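Local coordinates for YusO protein (Bacillus subtilis, PDB 1S3J) that represses the multidrug resistance operon mdtRP by binding directly to its promoter region as a MarR-family homodimer, at the interface of chains A and B. Sequence-based numbering; all coordinates share one arbitrary frame. Chains: chain A/B, YusO protein.

Contact 1: the interface of chains A and B. Residues chain A 120, 127-129, 131-132, 135; chain B 7-8, 11, 134.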
# COMPACT_ATOMS: atom_id res chain seq x y z
N LEU A 120 -11.68 14.04 1.33
CA LEU A 120 -12.13 14.33 2.69
C LEU A 120 -13.15 15.46 2.74
O LEU A 120 -13.96 15.51 3.67
CB LEU A 120 -10.94 14.68 3.58
CG LEU A 120 -9.97 13.52 3.80
CD1 LEU A 120 -8.78 13.94 4.67
CD2 LEU A 120 -10.68 12.29 4.39
N GLU A 127 -18.24 14.11 10.66
CA GLU A 127 -17.55 12.94 10.11
C GLU A 127 -16.06 13.20 10.03
O GLU A 127 -15.29 12.30 10.25
CB GLU A 127 -18.09 12.57 8.73
CG GLU A 127 -19.45 11.92 8.79
CD GLU A 127 -20.19 11.97 7.45
OE1 GLU A 127 -19.74 12.64 6.51
OE2 GLU A 127 -21.25 11.36 7.35
N MSE A 128 -15.68 14.44 9.74
CA MSE A 128 -14.26 14.84 9.73
C MSE A 128 -13.63 14.65 11.11
O MSE A 128 -12.51 14.16 11.21
CB MSE A 128 -14.11 16.30 9.29
CG MSE A 128 -12.68 16.71 8.98
SE MSE A 128 -12.16 16.05 7.20
CE MSE A 128 -13.26 17.24 6.09
N LEU A 129 -14.34 15.05 12.16
CA LEU A 129 -13.83 14.94 13.53
C LEU A 129 -13.71 13.45 13.91
O LEU A 129 -12.70 13.05 14.48
CB LEU A 129 -14.74 15.64 14.52
CG LEU A 129 -14.65 17.16 14.52
CD1 LEU A 129 -15.96 17.75 14.99
CD2 LEU A 129 -13.48 17.65 15.40
N ALA A 131 -13.25 11.05 11.77
CA ALA A 131 -12.14 10.46 11.00
C ALA A 131 -10.79 10.84 11.58
O ALA A 131 -9.87 10.05 11.57
CB ALA A 131 -12.20 10.85 9.49
N ALA A 132 -10.66 12.06 12.08
CA ALA A 132 -9.42 12.49 12.75
C ALA A 132 -9.11 11.57 13.91
O ALA A 132 -8.00 11.08 14.03
CB ALA A 132 -9.51 13.91 13.26
N THR A 135 -8.48 7.64 12.82
CA THR A 135 -7.20 7.41 12.16
C THR A 135 -6.02 7.61 13.13
O THR A 135 -5.06 6.83 13.09
CB THR A 135 -6.99 8.29 10.95
OG1 THR A 135 -7.29 9.64 11.29
CG2 THR A 135 -7.94 7.90 9.81
N LEU B 7 -7.18 19.46 10.29
CA LEU B 7 -7.74 18.13 10.52
C LEU B 7 -7.40 17.20 9.36
O LEU B 7 -6.95 16.08 9.57
CB LEU B 7 -9.26 18.18 10.68
CG LEU B 7 -9.81 18.68 12.01
CD1 LEU B 7 -11.32 18.83 11.89
CD2 LEU B 7 -9.47 17.75 13.15
N MSE B 8 -7.61 17.69 8.14
CA MSE B 8 -7.31 16.95 6.92
C MSE B 8 -5.82 16.67 6.83
O MSE B 8 -5.40 15.64 6.31
CB MSE B 8 -7.81 17.73 5.67
CG MSE B 8 -9.33 17.78 5.57
SE MSE B 8 -10.10 18.45 3.87
CE MSE B 8 -10.20 20.38 4.29
N ILE B 11 -5.23 13.82 9.48
CA ILE B 11 -5.79 12.60 8.92
C ILE B 11 -4.82 12.01 7.92
O ILE B 11 -4.53 10.82 7.96
CB ILE B 11 -7.15 12.89 8.26
CG1 ILE B 11 -8.24 13.02 9.33
CG2 ILE B 11 -7.51 11.79 7.25
CD1 ILE B 11 -9.42 13.83 8.92
N ILE B 134 -18.00 6.19 6.93
CA ILE B 134 -17.08 7.16 6.35
C ILE B 134 -16.39 6.61 5.10
O ILE B 134 -16.35 7.28 4.08
CB ILE B 134 -16.03 7.61 7.37
CG1 ILE B 134 -16.66 8.55 8.39
CG2 ILE B 134 -14.87 8.31 6.67
CD1 ILE B 134 -15.76 8.91 9.58
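B:Ile11 fits between A:Leu120 and A:Ala132, and its two branches do different work. Its CG2 methyl, anti to the backbone N, meets A:Leu120 CD1 tip to tip at 3.6 Å. The CG1 branch turns instead to the backbone of A:Ala132, with CG1 3.7 Å from CA. The terminal CD1 of B:Ile11 carries on to the selenium SE of A:Met128, whose chain it crosses at about a right angle. A:Met128 leaves its helix with CG anti to the backbone N (chi1 -168°); the bend at chi2 sets SE 3.7 Å from B:Met8 CG, and a further bend at chi3 turns the CE methyl toward B:Met8 CG and SE. A:Met128 CG rests on B:Leu7 CD1. B:Met8 slides past A:Leu120 in the opposite direction, its SE against A:Leu120 CB. The other B:Leu7 methyl, CD2, lies 3.8 Å from A:Ala132 CB. Packing is looser at the margins: A:Leu129 CD2 comes no nearer than 4.3 Å to B:Leu7 CD1, and A:Glu127 hides only 7 Å², its carbonyl O touching B:Ile134 CD1. No polar pair spans the patch; the A:Thr135 hydroxyl OG1 hydrogen-bonds within its own helix to A:Ala131 O at 2.6 Å. The start of helix 4-33 of chain B thus packs on helix 125-143 and the end of helix 99-120 of chain A, while B:Ile134 joins from helix 125-141 of chain B, in the homodimer's helical dimerisation region.

Contact 2: the interface of chains A and B. Residues chain A 11, 14-15, 17-18; chain B 132, 135-136, 139.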
# COMPACT_ATOMS: atom_id res chain seq x y z
N ILE A 11 -16.23 -2.69 4.42
CA ILE A 11 -15.07 -1.86 4.61
C ILE A 11 -13.98 -2.19 3.62
O ILE A 11 -13.37 -1.28 3.06
CB ILE A 11 -14.51 -1.99 6.03
CG1 ILE A 11 -15.43 -1.26 7.00
CG2 ILE A 11 -13.10 -1.41 6.11
CD1 ILE A 11 -15.01 -1.37 8.46
N SER A 14 -14.81 -0.79 0.41
CA SER A 14 -14.62 0.66 0.46
C SER A 14 -13.13 1.02 0.38
O SER A 14 -12.72 1.77 -0.48
CB SER A 14 -15.25 1.27 1.71
OG SER A 14 -16.63 0.96 1.83
N LEU A 15 -12.32 0.44 1.27
CA LEU A 15 -10.89 0.73 1.29
C LEU A 15 -10.21 0.36 -0.03
O LEU A 15 -9.38 1.11 -0.51
CB LEU A 15 -10.19 0.06 2.48
CG LEU A 15 -10.63 0.59 3.84
CD1 LEU A 15 -9.99 -0.21 4.93
CD2 LEU A 15 -10.30 2.03 4.00
N ALA A 17 -11.53 0.32 -3.03
CA ALA A 17 -11.87 1.28 -4.07
C ALA A 17 -11.12 2.59 -3.83
O ALA A 17 -10.71 3.23 -4.77
CB ALA A 17 -13.35 1.52 -4.10
N LEU A 18 -10.97 3.00 -2.57
CA LEU A 18 -10.28 4.26 -2.28
C LEU A 18 -8.81 4.14 -2.69
O LEU A 18 -8.27 5.05 -3.32
CB LEU A 18 -10.45 4.66 -0.81
CG LEU A 18 -11.89 5.10 -0.48
CD1 LEU A 18 -12.11 5.21 0.97
CD2 LEU A 18 -12.20 6.41 -1.13
N ALA B 132 -16.91 2.45 8.84
CA ALA B 132 -17.58 1.81 7.71
C ALA B 132 -18.39 2.85 6.93
O ALA B 132 -18.26 2.95 5.71
CB ALA B 132 -18.47 0.69 8.18
N THR B 135 -15.83 5.41 5.18
CA THR B 135 -15.14 4.83 4.03
C THR B 135 -16.08 4.58 2.86
O THR B 135 -15.72 4.87 1.72
CB THR B 135 -14.42 3.54 4.37
OG1 THR B 135 -15.29 2.65 5.07
CG2 THR B 135 -13.28 3.80 5.34
N ALA B 136 -17.26 4.04 3.14
CA ALA B 136 -18.28 3.82 2.09
C ALA B 136 -18.63 5.12 1.33
O ALA B 136 -18.70 5.13 0.11
CB ALA B 136 -19.55 3.21 2.70
N ALA B 139 -15.63 6.40 -0.82
CA ALA B 139 -15.56 5.53 -2.00
C ALA B 139 -16.60 5.87 -3.09
O ALA B 139 -16.27 5.89 -4.27
CB ALA B 139 -15.71 4.06 -1.57
O HOH W 1 -17.29 0.63 4.31
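The peptide group joining B:Thr135 to B:Ala136 takes the A:Ser14 side chain over one face, with CB 3.6 Å from the carbonyl carbon C of B:Thr135 and OG above the peptide nitrogen of B:Ala136. At the carbonyl end of the same group, A:Leu18 CD1 lies 3.7 Å from B:Thr135 O. Here helix 4-32 of chain A packs on helix 125-141 of chain B in the dimerisation region of a MarR-family repressor. A:Ser14 OG is anti to the carbonyl carbon (chi1 -56°), a rotation that directs it at water 1, 2.6 Å from the water oxygen. The water in turn contacts the B:Ala132 carbonyl O and B:Thr135 OG1, so it links the two chains where no direct polar bond exists. B:Thr135 OG1, placed between the backbone N and the carbonyl carbon (chi1 50°), also hydrogen-bonds to B:Ala132 O at 3.1 Å, approaching from above the carbonyl plane rather than along a lone pair. The other threonine branch is apolar: CG2 meets A:Leu15 CD2 at 3.7 Å, the two side chains crossing at a slant. Further along, A:Leu18 CD2 presses on the backbone of B:Ala139, 3.6 Å from CA, and the B:Ala139 methyl points towards the A:Ser14 backbone. Beyond the water, A:Ile11 CG1 lies 3.8 Å from B:Ala132 CB.

The C-alpha centres of contacts 1 and 2 are about 14 Å apart, on opposite sides of the dimer's two-fold. Both mainly pair the N-terminal helix of one chain with the C-terminal helix of the other, with the chains exchanged: helix 4-33 of B with 125-143 of A in contact 1, helix 4-32 of A with 125-141 of B in contact 2. Contact 1 adds helix 99-120 of A and B:Ile134. Positions 11, 132 and 135 occur in both, so contact 2 continues the twin of contact 1. This reciprocal packing of terminal helices holds the subunits together and should help place their DNA-binding lobes.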